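Side-chain contacts in ribonuclease S-F11 (Nicotiana alata, PDB 1IOO), which cleaves RNA as a secreted T2-family ribonuclease of the style and is associated with the self-incompatibility by which the plant rejects its own pollen: residues 13-18 and 68-73; 33-38 and 85-90; 46-51 and 94-99; 152-157 and 162-167. All coordinates share one frame; numbering follows the deposited sequence.

Contact 1 (13-18 and 68-73); sequences ASFCYA and MQLKFE
The ring of F15 overlaps the side chain of L70 and the CG and CD methylenes of K71, bringing helix 12-18 against the type I beta turn that Q69 to F72 makes between helices 57-66 and 74-80 of this RNase T2 fold. A chi1 of -178° sends the F15 ring out beside its carbonyl carbon, toward the turn. L70 CD1 approaches the ring obliquely, 3.6 Å from F15 CD2, and L70 CB is 3.9 Å from F15 CE2. K71 comes to the far end instead, its chain crossing the ring at about a right angle, with CG in the ring plane at the edge, 3.8 Å from F15 CZ. Replacing F15 by an alanine is likely to open a gap beside L70 CD1 and to leave the K71 methylenes without the ring edge they rest on. No hydrogen bond joins the two segments, so the contact is apolar even where a lysine takes part. C16, disulfide-bonded to C21, adds a looser touch, with SG 4.3 Å from L70 CD1. By similarity Q69 and L70 belong to the RNA-binding site, and the F15 side chain lies about 5 Å from that of H32 between nearest atoms. The neighbouring Q69 amide is hydrogen-bonded to S83, W84 and G77. The tightest touch at the ring's far end is K71 CD, 3.6 Å from F15 CZ.

Contact 2 (33-38 and 85-90); sequences GLWPDN and KYQYIK
W35 and Q87 meet where the pyrrole edge of the indole faces the end of the glutamine side chain. W35 NE1 is 3.2 Å from the atom modelled as Q87 NE2, which lies near the indole plane; the amide may well be turned over in the model. The ring and amide planes are only 25° apart. The Q87 chain, already directed at the strand, bends at chi2 (-65°) and turns the amide to the indole edge. G33 lies close to the same group, its CA 4.0 Å from the atom modelled as Q87 NE2; a CB here would run into both the glutamine and the indole, and glycine avoids this. The pair joins strand 30-37 of the antiparallel sheet to helix 82-92, the two elements that carry the catalytic histidines of an RNase T2 enzyme: H32, the proton donor, and H91, the proton acceptor. Q87 is itself an active-site residue by similarity. In the next shell the W35 ring stacks with H91, while V8 and Q6 of strand 4-10 bond to the backbones of G33 and W35. Within the helix, K90 N donates to Y86 O at 2.9 Å. Farther along the strand, D37 OD1 takes N38 N at 2.8 Å and also pairs with R42.

Contact 3 (46-51 and 94-99); sequences CKPKPT and CCQKRY
Q96 and P50 meet at about a right angle where the loop 94-99 reaches across to the loop 46-51. From CB, which points toward the other loop, the glutamine runs out fully extended through CG (chi2 180°) to its amide. CD comes 4.2 Å from P50 CB, and OE1 lies 4.0 Å from the same carbon. NE2 is gripped by two carbonyls through hydrogen bonds, to S93 O just before the segment and to P48 O across the contact at 3.0 Å, the donor standing nearly in line with the P48 C=O bond. With an alanine in place of Q96, P48 O would probably lose this donor and the loops would be joined chiefly by their disulfide. That bond, C46 SG to C94 SG at 2.0 Å with a torsion of 94° about it, is the covalent tie of the contact. The peptide before P48 is cis. The pair of loops sits near the surface, one between strand 30-37 and helix 57-66, the other between helices 82-92 and 101-113; C94 and C95 lean on P36 of the strand, and C95 also touches Y104 of helix 101-113.

Contact 4 (152-157 and 162-167); sequences KCAEVT and ELYEIG
K152 is faced by two residues of the partner strand at once, Y164 and E165, in a classic beta bulge. Its carbonyl oxygen accepts from both: Y164 N at 3.0 Å, in the carbonyl plane, and E165 N at 3.3 Å, tilted 34° from that plane. K152 N returns a bond to E165 O. Past the bulge the ladder is regular, with A154 and E162 exchanging a pair of backbone bonds, A154 N to E162 O at 3.0 Å and E162 N to A154 O at 2.9 Å. C153 and L163 form the non-hydrogen-bonded pair between, and C153 CA lies 3.2 Å from E162 O in a CA-H...O contact. The two strands, 150-154 and 162-170, are an antiparallel hairpin, and the longer one continues the sheet beside strand 4-10. K152 and E165 lie on the same face, their side chains crossing obliquely: K152 CD packs 3.5 Å from E165 OE1, but NZ stays beyond salt-bridge range and bonds to Q6 instead. Y164, its CG anti to the backbone N (chi1 -174°), lays its ring obliquely against A154 CB, while its hydroxyl reaches N19. At the start of the second strand the E162 carboxylate is shared among S14, R195 and a water, OE2 accepting from that water at 2.7 Å. The same water makes a weak bond with V156 N. C153 is tied to C186 by a disulfide, and the side chain of E165 comes to about 3 Å from that of the catalytic H32 between nearest atoms.

Contact 2 is the buried one, contacts 1 and 4 are partly buried, and contact 3 lies at the surface, about 29 Å from contact 4 between centres and on the other side of the chain's centre. Contacts 2 and 4 reach the same sheet and touch where W35 meets K152. Contacts 1 and 4 meet where S14 of helix 12-18 reaches E162 of the hairpin, and contacts 2 and 3 adjoin at P36 with C95 and Y88 with P50. The chemistry follows the setting: apolar overlap at the turn that probably binds RNA, a polar edge beside the catalytic histidines, a disulfide between outer loops, and backbone bonds in the hairpin.

Contact 1 (13-18 and 68-73)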
loop_
_atom_site.group_PDB
_atom_site.type_symbol
_atom_site.label_atom_id
_atom_site.label_comp_id
_atom_site.label_asym_id
_atom_site.label_seq_id
_atom_site.Cartn_x
_atom_site.Cartn_y
_atom_site.Cartn_z
ATOM N N ALA A 13 -12.461 0.724 0.498
ATOM C CA ALA A 13 -13.642 0.985 1.307
ATOM C C ALA A 13 -13.276 1.727 2.587
ATOM O O ALA A 13 -13.983 2.643 3.007
ATOM C CB ALA A 13 -14.355 -0.314 1.624
ATOM N N SER A 14 -12.168 1.335 3.206
ATOM C CA SER A 14 -11.726 1.990 4.427
ATOM C C SER A 14 -11.147 3.372 4.126
ATOM O O SER A 14 -11.451 4.346 4.814
ATOM C CB SER A 14 -10.681 1.132 5.142
ATOM O OG SER A 14 -10.313 1.707 6.383
ATOM N N PHE A 15 -10.316 3.458 3.093
ATOM C CA PHE A 15 -9.708 4.729 2.741
ATOM C C PHE A 15 -10.764 5.794 2.457
ATOM O O PHE A 15 -10.635 6.934 2.896
ATOM C CB PHE A 15 -8.811 4.586 1.506
ATOM C CG PHE A 15 -8.112 5.860 1.122
ATOM C CD1 PHE A 15 -6.864 6.168 1.651
ATOM C CD2 PHE A 15 -8.727 6.771 0.271
ATOM C CE1 PHE A 15 -6.233 7.371 1.337
ATOM C CE2 PHE A 15 -8.114 7.978 -0.050
ATOM C CZ PHE A 15 -6.862 8.280 0.485
ATOM N N CYS A 16 -11.814 5.417 1.736
ATOM C CA CYS A 16 -12.845 6.379 1.359
ATOM C C CYS A 16 -13.814 6.671 2.498
ATOM O O CYS A 16 -14.645 7.579 2.397
ATOM C CB CYS A 16 -13.565 5.909 0.104
ATOM S SG CYS A 16 -12.439 5.992 -1.326
ATOM N N TYR A 17 -13.715 5.908 3.580
ATOM C CA TYR A 17 -14.551 6.159 4.743
ATOM C C TYR A 17 -13.853 7.130 5.692
ATOM O O TYR A 17 -14.499 7.897 6.405
ATOM C CB TYR A 17 -14.853 4.856 5.493
ATOM C CG TYR A 17 -16.048 4.952 6.416
ATOM C CD1 TYR A 17 -17.344 4.983 5.902
ATOM C CD2 TYR A 17 -15.885 5.021 7.799
ATOM C CE1 TYR A 17 -18.450 5.076 6.736
ATOM C CE2 TYR A 17 -16.993 5.117 8.648
ATOM C CZ TYR A 17 -18.267 5.142 8.106
ATOM O OH TYR A 17 -19.366 5.214 8.930
ATOM N N ALA A 18 -12.523 7.106 5.673
ATOM C CA ALA A 18 -11.726 7.956 6.545
ATOM C C ALA A 18 -11.251 9.213 5.824
ATOM O O ALA A 18 -10.780 10.159 6.459
ATOM C CB ALA A 18 -10.528 7.181 7.063
ATOM N N MET A 68 -4.857 3.587 -8.229
ATOM C CA MET A 68 -5.867 4.615 -8.381
ATOM C C MET A 68 -5.694 5.727 -7.361
ATOM O O MET A 68 -5.553 5.472 -6.165
ATOM C CB MET A 68 -7.266 4.009 -8.261
ATOM C CG MET A 68 -8.369 4.938 -8.746
ATOM S SD MET A 68 -10.008 4.190 -8.701
ATOM C CE MET A 68 -9.895 2.972 -10.031
ATOM N N GLN A 69 -5.670 6.962 -7.851
ATOM C CA GLN A 69 -5.569 8.128 -6.984
ATOM C C GLN A 69 -6.970 8.517 -6.524
ATOM O O GLN A 69 -7.632 9.362 -7.121
ATOM C CB GLN A 69 -4.877 9.250 -7.753
ATOM C CG GLN A 69 -3.524 8.803 -8.319
ATOM C CD GLN A 69 -2.938 9.790 -9.302
ATOM O OE1 GLN A 69 -2.022 10.545 -8.976
ATOM N NE2 GLN A 69 -3.469 9.792 -10.519
ATOM N N LEU A 70 -7.406 7.847 -5.463
ATOM C CA LEU A 70 -8.760 7.941 -4.924
ATOM C C LEU A 70 -9.205 9.353 -4.546
ATOM O O LEU A 70 -10.399 9.635 -4.565
ATOM C CB LEU A 70 -8.876 7.026 -3.703
ATOM C CG LEU A 70 -8.602 5.545 -3.987
ATOM C CD1 LEU A 70 -8.560 4.778 -2.674
ATOM C CD2 LEU A 70 -9.676 4.995 -4.912
ATOM N N LYS A 71 -8.274 10.234 -4.205
ATOM C CA LYS A 71 -8.648 11.578 -3.744
ATOM C C LYS A 71 -8.933 12.559 -4.883
ATOM O O LYS A 71 -9.427 13.661 -4.634
ATOM C CB LYS A 71 -7.539 12.151 -2.857
ATOM C CG LYS A 71 -7.396 11.450 -1.519
ATOM C CD LYS A 71 -5.962 11.480 -1.011
ATOM C CE LYS A 71 -5.454 12.887 -0.768
ATOM N NZ LYS A 71 -4.046 12.853 -0.262
ATOM N N PHE A 72 -8.653 12.174 -6.122
ATOM C CA PHE A 72 -8.842 13.101 -7.234
ATOM C C PHE A 72 -9.730 12.545 -8.322
ATOM O O PHE A 72 -9.838 11.331 -8.503
ATOM C CB PHE A 72 -7.483 13.469 -7.853
ATOM C CG PHE A 72 -6.524 14.088 -6.883
ATOM C CD1 PHE A 72 -5.715 13.298 -6.071
ATOM C CD2 PHE A 72 -6.446 15.472 -6.768
ATOM C CE1 PHE A 72 -4.841 13.882 -5.156
ATOM C CE2 PHE A 72 -5.578 16.063 -5.858
ATOM C CZ PHE A 72 -4.776 15.274 -5.053
ATOM N N GLU A 73 -10.379 13.454 -9.041
ATOM C CA GLU A 73 -11.189 13.087 -10.183
ATOM C C GLU A 73 -10.331 12.314 -11.178
ATOM O O GLU A 73 -9.115 12.517 -11.237
ATOM C CB GLU A 73 -11.734 14.347 -10.863
ATOM C CG GLU A 73 -12.721 15.171 -10.033
ATOM C CD GLU A 73 -12.064 16.270 -9.190
ATOM O OE1 GLU A 73 -12.743 17.289 -8.934
ATOM O OE2 GLU A 73 -10.892 16.120 -8.779
#

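Contact 2 (33-38 and 85-90)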
loop_
_atom_site.group_PDB
_atom_site.type_symbol
_atom_site.label_atom_id
_atom_site.label_comp_id
_atom_site.label_asym_id
_atom_site.label_seq_id
_atom_site.Cartn_x
_atom_site.Cartn_y
_atom_site.Cartn_z
ATOM N N GLY A 33 1.495 3.025 -1.825
ATOM C CA GLY A 33 2.877 3.402 -2.016
ATOM C C GLY A 33 3.852 2.243 -1.964
ATOM O O GLY A 33 3.503 1.095 -1.676
ATOM N N LEU A 34 5.088 2.566 -2.320
ATOM C CA LEU A 34 6.215 1.652 -2.261
ATOM C C LEU A 34 7.347 2.394 -1.593
ATOM O O LEU A 34 8.008 3.224 -2.219
ATOM C CB LEU A 34 6.604 1.196 -3.674
ATOM C CG LEU A 34 7.723 0.154 -3.786
ATOM C CD1 LEU A 34 7.373 -1.086 -2.973
ATOM C CD2 LEU A 34 7.946 -0.208 -5.249
ATOM N N TRP A 35 7.551 2.123 -0.309
ATOM C CA TRP A 35 8.466 2.943 0.478
ATOM C C TRP A 35 9.799 2.292 0.824
ATOM O O TRP A 35 9.858 1.303 1.558
ATOM C CB TRP A 35 7.785 3.362 1.791
ATOM C CG TRP A 35 6.437 3.999 1.622
ATOM C CD1 TRP A 35 5.958 4.625 0.510
ATOM C CD2 TRP A 35 5.408 4.100 2.612
ATOM N NE1 TRP A 35 4.693 5.113 0.745
ATOM C CE2 TRP A 35 4.332 4.802 2.028
ATOM C CE3 TRP A 35 5.290 3.665 3.938
ATOM C CZ2 TRP A 35 3.150 5.079 2.725
ATOM C CZ3 TRP A 35 4.112 3.942 4.632
ATOM C CH2 TRP A 35 3.062 4.641 4.021
ATOM N N PRO A 36 10.899 2.847 0.290
ATOM C CA PRO A 36 12.198 2.283 0.648
ATOM C C PRO A 36 12.360 2.771 2.084
ATOM O O PRO A 36 11.987 3.907 2.387
ATOM C CB PRO A 36 13.164 3.011 -0.287
ATOM C CG PRO A 36 12.321 3.354 -1.465
ATOM C CD PRO A 36 11.022 3.790 -0.835
ATOM N N ASP A 37 12.882 1.949 2.985
ATOM C CA ASP A 37 12.958 2.422 4.356
ATOM C C ASP A 37 14.033 1.732 5.164
ATOM O O ASP A 37 14.736 0.834 4.695
ATOM C CB ASP A 37 11.609 2.199 5.054
ATOM C CG ASP A 37 11.173 3.386 5.897
ATOM O OD1 ASP A 37 12.045 4.078 6.460
ATOM O OD2 ASP A 37 9.948 3.618 6.006
ATOM N N ASN A 38 14.153 2.209 6.397
ATOM C CA ASN A 38 15.049 1.669 7.396
ATOM C C ASN A 38 14.254 1.400 8.666
ATOM O O ASN A 38 13.247 2.063 8.917
ATOM C CB ASN A 38 16.172 2.663 7.707
ATOM C CG ASN A 38 17.071 2.922 6.517
ATOM O OD1 ASN A 38 17.577 1.992 5.888
ATOM N ND2 ASN A 38 17.283 4.196 6.206
ATOM N N LYS A 85 3.116 11.569 -8.484
ATOM C CA LYS A 85 4.243 12.490 -8.422
ATOM C C LYS A 85 4.723 12.668 -6.984
ATOM O O LYS A 85 5.916 12.597 -6.706
ATOM C CB LYS A 85 3.873 13.868 -8.993
ATOM C CG LYS A 85 5.044 14.855 -8.919
ATOM C CD LYS A 85 4.639 16.295 -9.212
ATOM C CE LYS A 85 4.239 16.497 -10.649
ATOM N NZ LYS A 85 4.058 17.955 -10.909
ATOM N N TYR A 86 3.788 12.893 -6.070
ATOM C CA TYR A 86 4.143 13.087 -4.669
ATOM C C TYR A 86 4.861 11.866 -4.109
ATOM O O TYR A 86 5.897 11.986 -3.450
ATOM C CB TYR A 86 2.889 13.362 -3.838
ATOM C CG TYR A 86 3.175 13.647 -2.387
ATOM C CD1 TYR A 86 3.985 14.723 -2.016
ATOM C CD2 TYR A 86 2.624 12.860 -1.382
ATOM C CE1 TYR A 86 4.233 15.007 -0.674
ATOM C CE2 TYR A 86 2.864 13.137 -0.035
ATOM C CZ TYR A 86 3.665 14.211 0.310
ATOM O OH TYR A 86 3.880 14.512 1.637
ATOM N N GLN A 87 4.318 10.686 -4.388
ATOM C CA GLN A 87 4.901 9.447 -3.893
ATOM C C GLN A 87 6.286 9.211 -4.478
ATOM O O GLN A 87 7.178 8.709 -3.793
ATOM C CB GLN A 87 3.979 8.262 -4.211
ATOM C CG GLN A 87 2.678 8.277 -3.404
ATOM C CD GLN A 87 2.900 8.104 -1.905
ATOM O OE1 GLN A 87 2.194 8.700 -1.093
ATOM N NE2 GLN A 87 3.868 7.275 -1.534
ATOM N N TYR A 88 6.471 9.579 -5.741
ATOM C CA TYR A 88 7.767 9.399 -6.389
ATOM C C TYR A 88 8.829 10.307 -5.773
ATOM O O TYR A 88 9.947 9.875 -5.503
ATOM C CB TYR A 88 7.673 9.682 -7.890
ATOM C CG TYR A 88 8.975 9.421 -8.612
ATOM C CD1 TYR A 88 9.552 8.154 -8.585
ATOM C CD2 TYR A 88 9.632 10.436 -9.308
ATOM C CE1 TYR A 88 10.754 7.895 -9.229
ATOM C CE2 TYR A 88 10.842 10.190 -9.959
ATOM C CZ TYR A 88 11.393 8.913 -9.913
ATOM O OH TYR A 88 12.581 8.645 -10.560
ATOM N N ILE A 89 8.479 11.569 -5.556
ATOM C CA ILE A 89 9.427 12.519 -4.993
ATOM C C ILE A 89 9.732 12.218 -3.526
ATOM O O ILE A 89 10.882 12.305 -3.096
ATOM C CB ILE A 89 8.905 13.962 -5.144
ATOM C CG1 ILE A 89 8.898 14.327 -6.629
ATOM C CG2 ILE A 89 9.770 14.935 -4.353
ATOM C CD1 ILE A 89 8.277 15.648 -6.934
ATOM N N LYS A 90 8.714 11.835 -2.766
ATOM C CA LYS A 90 8.907 11.575 -1.345
ATOM C C LYS A 90 9.543 10.207 -1.072
ATOM O O LYS A 90 10.378 10.081 -0.175
ATOM C CB LYS A 90 7.568 11.669 -0.607
ATOM C CG LYS A 90 7.682 11.502 0.901
ATOM C CD LYS A 90 6.334 11.686 1.583
ATOM C CE LYS A 90 6.468 11.608 3.094
ATOM N NZ LYS A 90 5.167 11.867 3.772
#

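Contact 3 (46-51 and 94-99)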
loop_
_atom_site.group_PDB
_atom_site.type_symbol
_atom_site.label_atom_id
_atom_site.label_comp_id
_atom_site.label_asym_id
_atom_site.label_seq_id
_atom_site.Cartn_x
_atom_site.Cartn_y
_atom_site.Cartn_z
ATOM N N CYS A 46 14.505 11.941 -0.060
ATOM C CA CYS A 46 15.926 11.766 -0.296
ATOM C C CYS A 46 16.403 12.679 -1.422
ATOM O O CYS A 46 15.651 12.983 -2.349
ATOM C CB CYS A 46 16.205 10.292 -0.622
ATOM S SG CYS A 46 15.809 9.176 0.774
ATOM N N LYS A 47 17.646 13.139 -1.324
ATOM C CA LYS A 47 18.207 14.019 -2.339
ATOM C C LYS A 47 19.124 13.253 -3.281
ATOM O O LYS A 47 19.757 12.275 -2.888
ATOM C CB LYS A 47 18.978 15.168 -1.678
ATOM C CG LYS A 47 18.146 15.995 -0.708
ATOM C CD LYS A 47 16.937 16.625 -1.389
ATOM C CE LYS A 47 16.068 17.366 -0.381
ATOM N NZ LYS A 47 14.875 17.995 -1.017
ATOM N N PRO A 48 19.205 13.691 -4.546
ATOM C CA PRO A 48 18.457 14.850 -5.033
ATOM C C PRO A 48 17.034 14.488 -5.433
ATOM O O PRO A 48 16.735 13.326 -5.722
ATOM C CB PRO A 48 19.284 15.303 -6.228
ATOM C CG PRO A 48 19.724 13.994 -6.807
ATOM C CD PRO A 48 20.152 13.214 -5.570
ATOM N N LYS A 49 16.155 15.484 -5.430
ATOM C CA LYS A 49 14.778 15.282 -5.844
ATOM C C LYS A 49 14.737 14.853 -7.305
ATOM O O LYS A 49 15.270 15.542 -8.176
ATOM C CB LYS A 49 13.990 16.578 -5.656
ATOM C CG LYS A 49 13.914 17.029 -4.207
ATOM C CD LYS A 49 13.728 18.533 -4.079
ATOM C CE LYS A 49 12.512 19.023 -4.839
ATOM N NZ LYS A 49 12.259 20.468 -4.573
ATOM N N PRO A 50 14.124 13.697 -7.589
ATOM C CA PRO A 50 14.023 13.166 -8.951
ATOM C C PRO A 50 12.924 13.821 -9.783
ATOM O O PRO A 50 11.794 13.983 -9.322
ATOM C CB PRO A 50 13.754 11.690 -8.710
ATOM C CG PRO A 50 12.852 11.738 -7.507
ATOM C CD PRO A 50 13.518 12.766 -6.617
ATOM N N THR A 51 13.258 14.192 -11.016
ATOM C CA THR A 51 12.278 14.802 -11.903
ATOM C C THR A 51 11.197 13.801 -12.277
ATOM O O THR A 51 11.486 12.645 -12.580
ATOM C CB THR A 51 12.922 15.340 -13.201
ATOM O OG1 THR A 51 13.770 14.337 -13.777
ATOM C CG2 THR A 51 13.720 16.601 -12.915
ATOM N N CYS A 94 14.233 7.718 -2.713
ATOM C CA CYS A 94 15.096 7.001 -1.786
ATOM C C CYS A 94 15.617 5.665 -2.340
ATOM O O CYS A 94 16.295 4.925 -1.624
ATOM C CB CYS A 94 14.353 6.796 -0.474
ATOM S SG CYS A 94 13.976 8.373 0.356
ATOM N N CYS A 95 15.327 5.369 -3.603
ATOM C CA CYS A 95 15.813 4.135 -4.233
ATOM C C CYS A 95 16.195 4.383 -5.690
ATOM O O CYS A 95 15.801 3.636 -6.586
ATOM C CB CYS A 95 14.749 3.030 -4.150
ATOM S SG CYS A 95 13.130 3.462 -4.862
ATOM N N GLN A 96 16.996 5.420 -5.911
ATOM C CA GLN A 96 17.389 5.821 -7.260
ATOM C C GLN A 96 18.579 5.034 -7.809
ATOM O O GLN A 96 18.878 5.127 -8.997
ATOM C CB GLN A 96 17.729 7.304 -7.280
ATOM C CG GLN A 96 16.565 8.208 -6.965
ATOM C CD GLN A 96 16.967 9.670 -6.996
ATOM O OE1 GLN A 96 17.394 10.183 -8.031
ATOM N NE2 GLN A 96 16.842 10.349 -5.860
ATOM N N LYS A 97 19.271 4.278 -6.967
ATOM C CA LYS A 97 20.420 3.522 -7.457
ATOM C C LYS A 97 19.987 2.283 -8.217
ATOM O O LYS A 97 20.581 1.930 -9.236
ATOM C CB LYS A 97 21.346 3.134 -6.304
ATOM C CG LYS A 97 21.984 4.331 -5.624
ATOM C CD LYS A 97 23.002 3.905 -4.581
ATOM C CE LYS A 97 23.574 5.117 -3.866
ATOM N NZ LYS A 97 24.159 6.085 -4.833
ATOM N N ARG A 98 18.916 1.649 -7.753
ATOM C CA ARG A 98 18.431 0.431 -8.381
ATOM C C ARG A 98 17.256 0.694 -9.316
ATOM O O ARG A 98 16.977 -0.115 -10.201
ATOM C CB ARG A 98 17.970 -0.573 -7.320
ATOM C CG ARG A 98 19.031 -1.058 -6.348
ATOM C CD ARG A 98 18.455 -2.191 -5.503
ATOM N NE ARG A 98 19.401 -2.730 -4.527
ATOM C CZ ARG A 98 19.812 -2.080 -3.442
ATOM N NH1 ARG A 98 19.364 -0.857 -3.185
ATOM N NH2 ARG A 98 20.661 -2.661 -2.604
ATOM N N TYR A 99 16.579 1.825 -9.146
ATOM C CA TYR A 99 15.391 2.077 -9.954
ATOM C C TYR A 99 15.336 3.478 -10.535
ATOM O O TYR A 99 15.911 4.425 -10.001
ATOM C CB TYR A 99 14.119 1.899 -9.110
ATOM C CG TYR A 99 14.063 0.599 -8.359
ATOM C CD1 TYR A 99 14.524 0.509 -7.048
ATOM C CD2 TYR A 99 13.628 -0.561 -8.989
ATOM C CE1 TYR A 99 14.562 -0.707 -6.386
ATOM C CE2 TYR A 99 13.666 -1.777 -8.339
ATOM C CZ TYR A 99 14.137 -1.844 -7.039
ATOM O OH TYR A 99 14.216 -3.067 -6.420
#

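Contact 4 (152-157 and 162-167)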
loop_
_atom_site.group_PDB
_atom_site.type_symbol
_atom_site.label_atom_id
_atom_site.label_comp_id
_atom_site.label_asym_id
_atom_site.label_seq_id
_atom_site.Cartn_x
_atom_site.Cartn_y
_atom_site.Cartn_z
ATOM N N LYS A 152 -2.145 -2.505 9.257
ATOM C CA LYS A 152 -2.376 -1.145 9.731
ATOM C C LYS A 152 -3.855 -0.858 9.921
ATOM O O LYS A 152 -4.669 -1.114 9.038
ATOM C CB LYS A 152 -1.759 -0.157 8.737
ATOM C CG LYS A 152 -0.284 -0.437 8.461
ATOM C CD LYS A 152 0.284 0.517 7.432
ATOM C CE LYS A 152 1.737 0.191 7.122
ATOM N NZ LYS A 152 2.303 1.181 6.169
ATOM N N CYS A 153 -4.199 -0.307 11.079
ATOM C CA CYS A 153 -5.585 0.003 11.364
ATOM C C CYS A 153 -5.818 1.486 11.490
ATOM O O CYS A 153 -4.898 2.272 11.724
ATOM C CB CYS A 153 -6.042 -0.644 12.669
ATOM S SG CYS A 153 -6.177 -2.451 12.621
ATOM N N ALA A 154 -7.076 1.857 11.305
ATOM C CA ALA A 154 -7.523 3.214 11.482
ATOM C C ALA A 154 -8.783 3.201 12.314
ATOM O O ALA A 154 -9.517 2.213 12.313
ATOM C CB ALA A 154 -7.792 3.871 10.136
ATOM N N GLU A 155 -9.010 4.263 13.073
ATOM C CA GLU A 155 -10.209 4.348 13.878
ATOM C C GLU A 155 -11.019 5.578 13.509
ATOM O O GLU A 155 -10.812 6.653 14.066
ATOM C CB GLU A 155 -9.875 4.370 15.378
ATOM C CG GLU A 155 -9.312 3.055 15.906
ATOM C CD GLU A 155 -9.262 2.984 17.424
ATOM O OE1 GLU A 155 -8.651 2.031 17.952
ATOM O OE2 GLU A 155 -9.836 3.865 18.096
ATOM N N VAL A 156 -11.913 5.424 12.535
ATOM C CA VAL A 156 -12.788 6.518 12.132
ATOM C C VAL A 156 -13.712 6.861 13.282
ATOM O O VAL A 156 -14.084 8.014 13.491
ATOM C CB VAL A 156 -13.604 6.129 10.886
ATOM C CG1 VAL A 156 -14.561 7.251 10.517
ATOM C CG2 VAL A 156 -12.652 5.839 9.734
ATOM N N THR A 157 -14.093 5.823 14.015
ATOM C CA THR A 157 -14.866 5.963 15.230
ATOM C C THR A 157 -14.025 5.444 16.380
ATOM O O THR A 157 -13.499 4.334 16.304
ATOM C CB THR A 157 -16.178 5.146 15.179
ATOM O OG1 THR A 157 -16.959 5.556 14.053
ATOM C CG2 THR A 157 -16.986 5.354 16.452
ATOM N N GLU A 162 -10.357 -0.569 12.294
ATOM C CA GLU A 162 -10.680 -1.240 11.053
ATOM C C GLU A 162 -9.454 -1.389 10.174
ATOM O O GLU A 162 -8.506 -0.609 10.275
ATOM C CB GLU A 162 -11.776 -0.492 10.297
ATOM C CG GLU A 162 -11.416 0.890 9.803
ATOM C CD GLU A 162 -12.570 1.516 9.051
ATOM O OE1 GLU A 162 -12.706 1.260 7.835
ATOM O OE2 GLU A 162 -13.356 2.245 9.688
ATOM N N LEU A 163 -9.465 -2.416 9.331
ATOM C CA LEU A 163 -8.356 -2.658 8.422
ATOM C C LEU A 163 -8.259 -1.522 7.424
ATOM O O LEU A 163 -9.170 -1.309 6.630
ATOM C CB LEU A 163 -8.560 -3.991 7.699
ATOM C CG LEU A 163 -7.389 -4.485 6.847
ATOM C CD1 LEU A 163 -6.159 -4.702 7.721
ATOM C CD2 LEU A 163 -7.785 -5.782 6.164
ATOM N N TYR A 164 -7.144 -0.800 7.462
ATOM C CA TYR A 164 -6.960 0.373 6.618
ATOM C C TYR A 164 -5.960 0.110 5.496
ATOM O O TYR A 164 -6.227 0.405 4.326
ATOM C CB TYR A 164 -6.476 1.511 7.515
ATOM C CG TYR A 164 -6.362 2.852 6.854
ATOM C CD1 TYR A 164 -7.499 3.555 6.462
ATOM C CD2 TYR A 164 -5.118 3.449 6.672
ATOM C CE1 TYR A 164 -7.403 4.828 5.910
ATOM C CE2 TYR A 164 -5.006 4.721 6.117
ATOM C CZ TYR A 164 -6.151 5.406 5.742
ATOM O OH TYR A 164 -6.050 6.674 5.219
ATOM N N GLU A 165 -4.804 -0.435 5.858
ATOM C CA GLU A 165 -3.759 -0.745 4.889
ATOM C C GLU A 165 -2.983 -1.980 5.312
ATOM O O GLU A 165 -2.951 -2.333 6.489
ATOM C CB GLU A 165 -2.747 0.405 4.780
ATOM C CG GLU A 165 -3.303 1.756 4.401
ATOM C CD GLU A 165 -2.251 2.855 4.505
ATOM O OE1 GLU A 165 -1.411 2.794 5.429
ATOM O OE2 GLU A 165 -2.275 3.786 3.677
ATOM N N ILE A 166 -2.371 -2.642 4.339
ATOM C CA ILE A 166 -1.525 -3.784 4.614
ATOM C C ILE A 166 -0.167 -3.579 3.985
ATOM O O ILE A 166 -0.067 -3.269 2.800
ATOM C CB ILE A 166 -2.116 -5.096 4.066
ATOM C CG1 ILE A 166 -3.425 -5.406 4.786
ATOM C CG2 ILE A 166 -1.120 -6.242 4.268
ATOM C CD1 ILE A 166 -4.149 -6.617 4.229
ATOM N N GLY A 167 0.879 -3.722 4.790
ATOM C CA GLY A 167 2.218 -3.564 4.266
ATOM C C GLY A 167 2.921 -4.900 4.155
ATOM O O GLY A 167 2.808 -5.764 5.027
HETATM O O HOH W 1 -13.514 2.979 12.285
#